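Local coordinates for NOL1/NOP2/sun family protein (PDB 3M4X) that probably methylates a cytosine of ribosomal RNA, as an RsmF-like methyltransferase that joins a Rossmann-type catalytic domain to a PUA-like RNA-binding domain, at residues A[39-53]-A[81-95]. Sequence-based numbering, arbitrary orientation.
Sequences GFRWNPLKPAGLDMV and LHQAGYEYSQEPSAM
R41 and Y88 form an antiparallel hydrogen-bonded pair, R41 N reaching Y88 O at 2.8 Å and Y88 N returning to R41 O; two residues along, past the non-hydrogen-bonded pair F40 and S89, Q90 N donates to G39 O. Glycine suits position 39 because the methyl of selenomethionine M95, the ring of P92 and Q90 O leave little room for a side chain.

Side chains add polar bonds. Q90, extended throughout, brings OE1 into the plane of the R41 guanidinium, 2.7 Å from R41 NE, with the amide turned 73° from it; Q90 NE2 bonds to Q122 of helix 118-127. N43, its CG anti to the backbone N (chi1 -170°), sends ND2 almost straight down the carbonyl of G85, 3.0 Å from G85 O, and also to W153 O. Its OD1 takes the amide of L45 in an Asx turn. K46 NZ meets A84 O at 2.7 Å, with R152 O and L390 O as further acceptors, so three carbonyls grip the buried ammonium. Y86 OH donates to a lone pair of P47 O (2.7 Å), and a water bridges Y86 O and N43 N.

These bonds join edge strand 88-89 to central strand 39-41 of a small three-stranded sheet in the N-terminal domain, and fasten the loop after 39-41 to the end of helix 80-83. There G85, whose positive phi favours glycine, closes a Schellman motif.

Apolar packing centres on Y86. Tyrosine suits this place: its flat ring packs against aliphatic carbons while its hydroxyl satisfies a carbonyl. K46 CB lies over one face of the Y86 ring, 3.7 Å from its centroid, while M52 CB approaches Y86 CE2 obliquely. I433 and P434 of strand 433-441 also touch Y86, bringing the PUA-like region against it.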
ATOM      1  N   GLY A  39     -15.065   0.479   2.289  1.00 40.11           N
ATOM      2  CA  GLY A  39     -14.547   1.718   1.734  1.00 32.98           C
ATOM      3  C   GLY A  39     -13.505   1.502   0.658  1.00 35.45           C
ATOM      4  O   GLY A  39     -13.051   0.387   0.423  1.00 38.91           O
ATOM      5  N   PHE A  40     -13.125   2.589   0.004  1.00 34.73           N
ATOM      6  CA  PHE A  40     -12.065   2.557  -0.987  1.00 33.87           C
ATOM      7  C   PHE A  40     -11.520   3.955  -1.119  1.00 32.30           C
ATOM      8  O   PHE A  40     -12.102   4.891  -0.595  1.00 34.35           O
ATOM      9  CB  PHE A  40     -12.580   2.053  -2.345  1.00 36.87           C
ATOM     10  CG  PHE A  40     -13.599   2.955  -2.992  1.00 31.39           C
ATOM     11  CD1 PHE A  40     -13.221   3.861  -3.966  1.00 32.25           C
ATOM     12  CD2 PHE A  40     -14.944   2.878  -2.639  1.00 37.05           C
ATOM     13  CE1 PHE A  40     -14.164   4.682  -4.581  1.00 33.61           C
ATOM     14  CE2 PHE A  40     -15.897   3.700  -3.241  1.00 36.18           C
ATOM     15  CZ  PHE A  40     -15.504   4.601  -4.210  1.00 37.53           C
ATOM     16  N   ARG A  41     -10.392   4.085  -1.808  1.00 31.99           N
ATOM     17  CA  ARG A  41      -9.761   5.378  -2.050  1.00 34.81           C
ATOM     18  C   ARG A  41      -9.532   5.634  -3.534  1.00 32.45           C
ATOM     19  O   ARG A  41      -9.283   4.710  -4.313  1.00 26.96           O
ATOM     20  CB  ARG A  41      -8.407   5.465  -1.335  1.00 39.00           C
ATOM     21  CG  ARG A  41      -8.476   5.710   0.160  1.00 38.86           C
ATOM     22  CD  ARG A  41      -7.070   5.754   0.755  1.00 39.21           C
ATOM     23  NE  ARG A  41      -6.530   4.411   0.836  1.00 40.53           N
ATOM     24  CZ  ARG A  41      -5.573   3.921   0.057  1.00 32.94           C
ATOM     25  NH1 ARG A  41      -4.986   4.664  -0.862  1.00 27.94           N
ATOM     26  NH2 ARG A  41      -5.189   2.671   0.223  1.00 28.07           N
ATOM     27  N   TRP A  42      -9.624   6.903  -3.914  1.00 31.22           N
ATOM     28  CA  TRP A  42      -9.181   7.329  -5.220  1.00 32.38           C
ATOM     29  C   TRP A  42      -7.676   7.616  -5.180  1.00 33.78           C
ATOM     30  O   TRP A  42      -7.051   7.628  -4.108  1.00 33.20           O
ATOM     31  CB  TRP A  42      -9.999   8.535  -5.734  1.00 25.45           C
ATOM     32  CG  TRP A  42      -9.921   9.773  -4.892  1.00 27.70           C
ATOM     33  CD1 TRP A  42     -10.699  10.082  -3.805  1.00 31.95           C
ATOM     34  CD2 TRP A  42      -9.032  10.878  -5.073  1.00 31.23           C
ATOM     35  NE1 TRP A  42     -10.346  11.314  -3.307  1.00 32.60           N
ATOM     36  CE2 TRP A  42      -9.319  11.818  -4.060  1.00 32.50           C
ATOM     37  CE3 TRP A  42      -8.023  11.170  -6.003  1.00 26.21           C
ATOM     38  CZ2 TRP A  42      -8.637  13.026  -3.947  1.00 35.59           C
ATOM     39  CZ3 TRP A  42      -7.346  12.367  -5.888  1.00 29.81           C
ATOM     40  CH2 TRP A  42      -7.655  13.284  -4.869  1.00 33.69           C
ATOM     41  N   ASN A  43      -7.105   7.841  -6.358  1.00 28.31           N
ATOM     42  CA  ASN A  43      -5.667   7.829  -6.538  1.00 25.02           C
ATOM     43  C   ASN A  43      -5.143   9.139  -7.135  1.00 28.86           C
ATOM     44  O   ASN A  43      -5.313   9.394  -8.327  1.00 32.34           O
ATOM     45  CB  ASN A  43      -5.282   6.632  -7.419  1.00 27.11           C
ATOM     46  CG  ASN A  43      -3.789   6.410  -7.469  1.00 23.90           C
ATOM     47  OD1 ASN A  43      -3.031   7.231  -6.983  1.00 26.41           O
ATOM     48  ND2 ASN A  43      -3.363   5.304  -8.063  1.00 22.54           N
ATOM     49  N   PRO A  44      -4.517   9.977  -6.293  1.00 28.54           N
ATOM     50  CA  PRO A  44      -3.950  11.272  -6.691  1.00 30.07           C
ATOM     51  C   PRO A  44      -2.738  11.101  -7.602  1.00 34.07           C
ATOM     52  O   PRO A  44      -2.296  12.068  -8.217  1.00 32.97           O
ATOM     53  CB  PRO A  44      -3.495  11.902  -5.369  1.00 34.29           C
ATOM     54  CG  PRO A  44      -3.998  10.996  -4.273  1.00 31.54           C
ATOM     55  CD  PRO A  44      -4.303   9.672  -4.863  1.00 27.34           C
ATOM     56  N   LEU A  45      -2.198   9.890  -7.681  1.00 35.25           N
ATOM     57  CA  LEU A  45      -1.118   9.617  -8.628  1.00 33.40           C
ATOM     58  C   LEU A  45      -1.603   9.571 -10.080  1.00 36.77           C
ATOM     59  O   LEU A  45      -0.807   9.737 -11.010  1.00 36.53           O
ATOM     60  CB  LEU A  45      -0.407   8.312  -8.274  1.00 29.14           C
ATOM     61  CG  LEU A  45       0.197   8.268  -6.862  1.00 31.54           C
ATOM     62  CD1 LEU A  45       0.766   6.895  -6.568  1.00 17.19           C
ATOM     63  CD2 LEU A  45       1.267   9.357  -6.678  1.00 22.16           C
ATOM     64  N   LYS A  46      -2.905   9.357 -10.274  1.00 32.97           N
ATOM     65  CA  LYS A  46      -3.463   9.170 -11.613  1.00 31.23           C
ATOM     66  C   LYS A  46      -3.931  10.472 -12.271  1.00 29.99           C
ATOM     67  O   LYS A  46      -4.358  11.393 -11.593  1.00 31.38           O
ATOM     68  CB  LYS A  46      -4.629   8.175 -11.564  1.00 33.51           C
ATOM     69  CG  LYS A  46      -4.259   6.788 -11.048  1.00 27.71           C
ATOM     70  CD  LYS A  46      -3.488   6.007 -12.109  1.00 26.13           C
ATOM     71  CE  LYS A  46      -2.996   4.698 -11.531  1.00 24.75           C
ATOM     72  NZ  LYS A  46      -2.705   3.685 -12.567  1.00 26.19           N
ATOM     73  N   PRO A  47      -3.845  10.544 -13.607  1.00 29.69           N
ATOM     74  CA  PRO A  47      -4.459  11.654 -14.355  1.00 35.00           C
ATOM     75  C   PRO A  47      -5.945  11.777 -14.025  1.00 31.00           C
ATOM     76  O   PRO A  47      -6.674  10.815 -14.249  1.00 35.72           O
ATOM     77  CB  PRO A  47      -4.320  11.217 -15.826  1.00 27.18           C
ATOM     78  CG  PRO A  47      -3.235  10.198 -15.849  1.00 30.65           C
ATOM     79  CD  PRO A  47      -3.200   9.547 -14.484  1.00 28.88           C
ATOM     80  N   ALA A  48      -6.387  12.928 -13.526  1.00 29.54           N
ATOM     81  CA  ALA A  48      -7.804  13.122 -13.185  1.00 31.42           C
ATOM     82  C   ALA A  48      -8.359  12.021 -12.287  1.00 32.54           C
ATOM     83  O   ALA A  48      -9.467  11.538 -12.498  1.00 30.23           O
ATOM     84  CB  ALA A  48      -8.655  13.223 -14.460  1.00 26.77           C
ATOM     85  N   GLY A  49      -7.588  11.608 -11.292  1.00 35.87           N
ATOM     86  CA  GLY A  49      -8.003  10.505 -10.454  1.00 31.95           C
ATOM     87  C   GLY A  49      -9.386  10.689  -9.859  1.00 35.71           C
ATOM     88  O   GLY A  49     -10.254   9.831  -9.996  1.00 40.77           O
ATOM     89  N   LEU A  50      -9.599  11.816  -9.196  1.00 36.20           N
ATOM     90  CA  LEU A  50     -10.871  12.049  -8.527  1.00 32.65           C
ATOM     91  C   LEU A  50     -11.993  12.277  -9.533  1.00 32.99           C
ATOM     92  O   LEU A  50     -13.083  11.726  -9.387  1.00 35.24           O
ATOM     93  CB  LEU A  50     -10.767  13.232  -7.560  1.00 30.31           C
ATOM     94  CG  LEU A  50     -12.061  13.756  -6.930  1.00 39.62           C
ATOM     95  CD1 LEU A  50     -12.754  12.738  -5.967  1.00 28.98           C
ATOM     96  CD2 LEU A  50     -11.747  15.059  -6.201  1.00 42.21           C
ATOM     97  N   ASP A  51     -11.732  13.096 -10.547  1.00 33.77           N
ATOM     98  CA  ASP A  51     -12.754  13.381 -11.551  1.00 36.24           C
ATOM     99  C   ASP A  51     -13.253  12.081 -12.172  1.00 40.15           C
ATOM    100  O   ASP A  51     -14.454  11.890 -12.367  1.00 40.49           O
ATOM    101  CB  ASP A  51     -12.224  14.315 -12.645  1.00 32.58           C
ATOM    102  CG  ASP A  51     -13.269  14.602 -13.727  1.00 44.42           C
ATOM    103  OD1 ASP A  51     -14.456  14.295 -13.513  1.00 54.55           O
ATOM    104  OD2 ASP A  51     -12.909  15.134 -14.796  1.00 46.67           O
HETATM  105  N   MSE A  52     -12.329  11.184 -12.485  1.00 41.01           N
HETATM  106  CA  MSE A  52     -12.706   9.922 -13.107  1.00 37.33           C
HETATM  107  C   MSE A  52     -13.580   9.064 -12.192  1.00 38.51           C
HETATM  108  O   MSE A  52     -14.478   8.369 -12.653  1.00 34.17           O
HETATM  109  CB  MSE A  52     -11.461   9.160 -13.559  1.00 30.85           C
HETATM  110  CG  MSE A  52     -10.765   9.795 -14.774  1.00 42.29           C
HETATM  111 SE   MSE A  52     -11.892   9.879 -16.417  1.00 46.01          SE
HETATM  112  CE  MSE A  52     -12.656  11.658 -16.195  1.00 27.94           C
ATOM    113  N   VAL A  53     -13.309   9.104 -10.890  1.00 39.10           N
ATOM    114  CA  VAL A  53     -14.125   8.370  -9.935  1.00 33.56           C
ATOM    115  C   VAL A  53     -15.515   8.998  -9.770  1.00 36.03           C
ATOM    116  O   VAL A  53     -16.519   8.291  -9.647  1.00 32.86           O
ATOM    117  CB  VAL A  53     -13.425   8.253  -8.567  1.00 37.86           C
ATOM    118  CG1 VAL A  53     -14.417   7.767  -7.494  1.00 30.27           C
ATOM    119  CG2 VAL A  53     -12.221   7.317  -8.672  1.00 35.75           C
ATOM    120  N   LEU A  81     -12.245   1.407 -13.595  1.00 33.73           N
ATOM    121  CA  LEU A  81     -11.655   2.255 -12.553  1.00 34.93           C
ATOM    122  C   LEU A  81     -10.757   1.413 -11.642  1.00 33.49           C
ATOM    123  O   LEU A  81      -9.712   1.866 -11.182  1.00 37.02           O
ATOM    124  CB  LEU A  81     -12.720   2.978 -11.723  1.00 31.81           C
ATOM    125  CG  LEU A  81     -13.585   4.039 -12.406  1.00 36.10           C
ATOM    126  CD1 LEU A  81     -14.714   4.510 -11.472  1.00 35.10           C
ATOM    127  CD2 LEU A  81     -12.775   5.224 -12.896  1.00 34.17           C
ATOM    128  N   HIS A  82     -11.177   0.185 -11.378  1.00 32.13           N
ATOM    129  CA  HIS A  82     -10.365  -0.697 -10.571  1.00 32.23           C
ATOM    130  C   HIS A  82      -9.174  -1.254 -11.330  1.00 32.86           C
ATOM    131  O   HIS A  82      -8.069  -1.263 -10.801  1.00 33.07           O
ATOM    132  CB  HIS A  82     -11.171  -1.861  -9.990  1.00 35.58           C
ATOM    133  CG  HIS A  82     -10.316  -2.868  -9.285  1.00 36.72           C
ATOM    134  ND1 HIS A  82      -9.707  -3.918  -9.941  1.00 44.19           N
ATOM    135  CD2 HIS A  82      -9.916  -2.949  -7.994  1.00 36.87           C
ATOM    136  CE1 HIS A  82      -8.988  -4.615  -9.081  1.00 45.28           C
ATOM    137  NE2 HIS A  82      -9.099  -4.048  -7.891  1.00 41.68           N
ATOM    138  N   GLN A  83      -9.409  -1.747 -12.547  1.00 34.24           N
ATOM    139  CA  GLN A  83      -8.336  -2.302 -13.380  1.00 36.61           C
ATOM    140  C   GLN A  83      -7.174  -1.324 -13.556  1.00 33.59           C
ATOM    141  O   GLN A  83      -6.010  -1.710 -13.474  1.00 34.44           O
ATOM    142  CB  GLN A  83      -8.872  -2.729 -14.755  1.00 40.41           C
ATOM    143  CG  GLN A  83      -7.794  -3.040 -15.810  1.00 37.04           C
ATOM    144  CD  GLN A  83      -7.427  -1.828 -16.674  1.00 40.85           C
ATOM    145  OE1 GLN A  83      -8.305  -1.056 -17.078  1.00 39.98           O
ATOM    146  NE2 GLN A  83      -6.123  -1.660 -16.963  1.00 34.21           N
ATOM    147  N   ALA A  84      -7.499  -0.056 -13.778  1.00 28.70           N
ATOM    148  CA  ALA A  84      -6.491   0.960 -14.072  1.00 31.11           C
ATOM    149  C   ALA A  84      -5.922   1.624 -12.835  1.00 32.59           C
ATOM    150  O   ALA A  84      -5.180   2.594 -12.957  1.00 31.85           O
ATOM    151  CB  ALA A  84      -7.059   2.023 -14.998  1.00 30.64           C
ATOM    152  N   GLY A  85      -6.310   1.133 -11.658  1.00 27.19           N
ATOM    153  CA  GLY A  85      -5.773   1.636 -10.403  1.00 24.08           C
ATOM    154  C   GLY A  85      -6.353   2.940  -9.884  1.00 25.61           C
ATOM    155  O   GLY A  85      -5.689   3.650  -9.136  1.00 27.76           O
ATOM    156  N   TYR A  86      -7.589   3.251 -10.267  1.00 29.93           N
ATOM    157  CA  TYR A  86      -8.219   4.496  -9.839  1.00 33.57           C
ATOM    158  C   TYR A  86      -8.951   4.304  -8.521  1.00 32.16           C
ATOM    159  O   TYR A  86      -9.455   5.251  -7.931  1.00 32.61           O
ATOM    160  CB  TYR A  86      -9.170   5.037 -10.928  1.00 27.46           C
ATOM    161  CG  TYR A  86      -8.444   5.867 -11.978  1.00 24.89           C
ATOM    162  CD1 TYR A  86      -7.434   5.316 -12.746  1.00 23.93           C
ATOM    163  CD2 TYR A  86      -8.758   7.209 -12.169  1.00 21.78           C
ATOM    164  CE1 TYR A  86      -6.743   6.093 -13.708  1.00 28.99           C
ATOM    165  CE2 TYR A  86      -8.098   7.983 -13.113  1.00 26.24           C
ATOM    166  CZ  TYR A  86      -7.092   7.420 -13.879  1.00 29.97           C
ATOM    167  OH  TYR A  86      -6.447   8.198 -14.803  1.00 29.84           O
ATOM    168  N   GLU A  87      -9.018   3.062  -8.073  1.00 28.97           N
ATOM    169  CA  GLU A  87      -9.674   2.748  -6.814  1.00 31.16           C
ATOM    170  C   GLU A  87      -8.936   1.640  -6.123  1.00 33.75           C
ATOM    171  O   GLU A  87      -8.503   0.680  -6.761  1.00 31.12           O
ATOM    172  CB  GLU A  87     -11.118   2.315  -7.024  1.00 30.55           C
ATOM    173  CG  GLU A  87     -11.957   3.374  -7.678  1.00 40.75           C
ATOM    174  CD  GLU A  87     -13.384   2.946  -7.864  1.00 41.91           C
ATOM    175  OE1 GLU A  87     -14.216   3.840  -8.074  1.00 37.55           O
ATOM    176  OE2 GLU A  87     -13.674   1.730  -7.793  1.00 44.45           O
ATOM    177  N   TYR A  88      -8.784   1.801  -4.816  1.00 34.95           N
ATOM    178  CA  TYR A  88      -8.228   0.763  -3.965  1.00 38.13           C
ATOM    179  C   TYR A  88      -9.227   0.537  -2.842  1.00 38.46           C
ATOM    180  O   TYR A  88      -9.546   1.465  -2.095  1.00 36.27           O
ATOM    181  CB  TYR A  88      -6.879   1.198  -3.378  1.00 33.48           C
ATOM    182  CG  TYR A  88      -6.048   0.037  -2.912  1.00 37.35           C
ATOM    183  CD1 TYR A  88      -5.077  -0.511  -3.738  1.00 39.08           C
ATOM    184  CD2 TYR A  88      -6.247  -0.536  -1.653  1.00 34.39           C
ATOM    185  CE1 TYR A  88      -4.322  -1.587  -3.328  1.00 43.91           C
ATOM    186  CE2 TYR A  88      -5.491  -1.616  -1.236  1.00 33.97           C
ATOM    187  CZ  TYR A  88      -4.534  -2.137  -2.083  1.00 42.51           C
ATOM    188  OH  TYR A  88      -3.772  -3.209  -1.696  1.00 52.98           O
ATOM    189  N   SER A  89      -9.750  -0.676  -2.734  1.00 40.12           N
ATOM    190  CA  SER A  89     -10.682  -0.958  -1.644  1.00 44.78           C
ATOM    191  C   SER A  89      -9.912  -1.213  -0.353  1.00 37.05           C
ATOM    192  O   SER A  89      -8.917  -1.931  -0.339  1.00 39.21           O
ATOM    193  CB  SER A  89     -11.638  -2.110  -1.981  1.00 52.19           C
ATOM    194  OG  SER A  89     -10.934  -3.299  -2.271  1.00 57.87           O
ATOM    195  N   GLN A  90     -10.376  -0.583   0.719  1.00 35.15           N
ATOM    196  CA  GLN A  90      -9.708  -0.620   2.014  1.00 36.39           C
ATOM    197  C   GLN A  90     -10.753  -0.329   3.081  1.00 38.42           C
ATOM    198  O   GLN A  90     -11.561   0.591   2.924  1.00 37.04           O
ATOM    199  CB  GLN A  90      -8.610   0.440   2.067  1.00 31.51           C
ATOM    200  CG  GLN A  90      -7.784   0.384   3.327  1.00 36.23           C
ATOM    201  CD  GLN A  90      -6.733   1.461   3.395  1.00 37.27           C
ATOM    202  OE1 GLN A  90      -6.841   2.501   2.738  1.00 36.44           O
ATOM    203  NE2 GLN A  90      -5.705   1.226   4.197  1.00 30.57           N
ATOM    204  N   GLU A  91     -10.767  -1.106   4.159  1.00 40.91           N
ATOM    205  CA  GLU A  91     -11.802  -0.902   5.167  1.00 38.89           C
ATOM    206  C   GLU A  91     -11.542   0.414   5.893  1.00 33.23           C
ATOM    207  O   GLU A  91     -10.396   0.785   6.113  1.00 38.29           O
ATOM    208  CB  GLU A  91     -11.897  -2.091   6.121  1.00 48.78           C
ATOM    209  CG  GLU A  91     -11.034  -1.998   7.351  1.00 55.68           C
ATOM    210  CD  GLU A  91     -11.776  -1.436   8.547  1.00 52.21           C
ATOM    211  OE1 GLU A  91     -12.967  -1.054   8.426  1.00 41.19           O
ATOM    212  OE2 GLU A  91     -11.151  -1.385   9.617  1.00 59.53           O
ATOM    213  N   PRO A  92     -12.612   1.152   6.209  1.00 36.26           N
ATOM    214  CA  PRO A  92     -12.548   2.521   6.735  1.00 37.32           C
ATOM    215  C   PRO A  92     -11.634   2.789   7.928  1.00 38.04           C
ATOM    216  O   PRO A  92     -10.936   3.806   7.908  1.00 40.43           O
ATOM    217  CB  PRO A  92     -14.008   2.826   7.065  1.00 36.51           C
ATOM    218  CG  PRO A  92     -14.734   2.101   5.981  1.00 33.84           C
ATOM    219  CD  PRO A  92     -13.977   0.811   5.771  1.00 32.86           C
ATOM    220  N   SER A  93     -11.615   1.932   8.939  1.00 37.53           N
ATOM    221  CA  SER A  93     -10.731   2.204  10.065  1.00 34.75           C
ATOM    222  C   SER A  93      -9.270   1.914   9.725  1.00 32.02           C
ATOM    223  O   SER A  93      -8.361   2.543  10.264  1.00 32.68           O
ATOM    224  CB  SER A  93     -11.180   1.476  11.344  1.00 36.10           C
ATOM    225  OG  SER A  93     -10.752   0.129  11.377  1.00 41.06           O
ATOM    226  N   ALA A  94      -9.047   0.964   8.830  1.00 33.63           N
ATOM    227  CA  ALA A  94      -7.688   0.649   8.390  1.00 35.80           C
ATOM    228  C   ALA A  94      -7.015   1.869   7.736  1.00 32.31           C
ATOM    229  O   ALA A  94      -5.796   2.035   7.801  1.00 35.88           O
ATOM    230  CB  ALA A  94      -7.697  -0.542   7.438  1.00 31.80           C
HETATM  231  N   MSE A  95      -7.818   2.734   7.124  1.00 34.30           N
HETATM  232  CA  MSE A  95      -7.275   3.925   6.468  1.00 34.18           C
HETATM  233  C   MSE A  95      -6.591   4.862   7.454  1.00 35.77           C
HETATM  234  O   MSE A  95      -5.813   5.733   7.055  1.00 35.84           O
HETATM  235  CB  MSE A  95      -8.369   4.689   5.741  1.00 31.58           C
HETATM  236  CG  MSE A  95      -9.050   3.919   4.625  1.00 30.82           C
HETATM  237 SE   MSE A  95     -10.322   5.126   3.746  1.00 49.72          SE
HETATM  238  CE  MSE A  95     -11.250   3.823   2.619  1.00 28.17           C
TER
HETATM  239  O   HOH W   1      -8.552   7.861  -8.774  1.00 34.28           O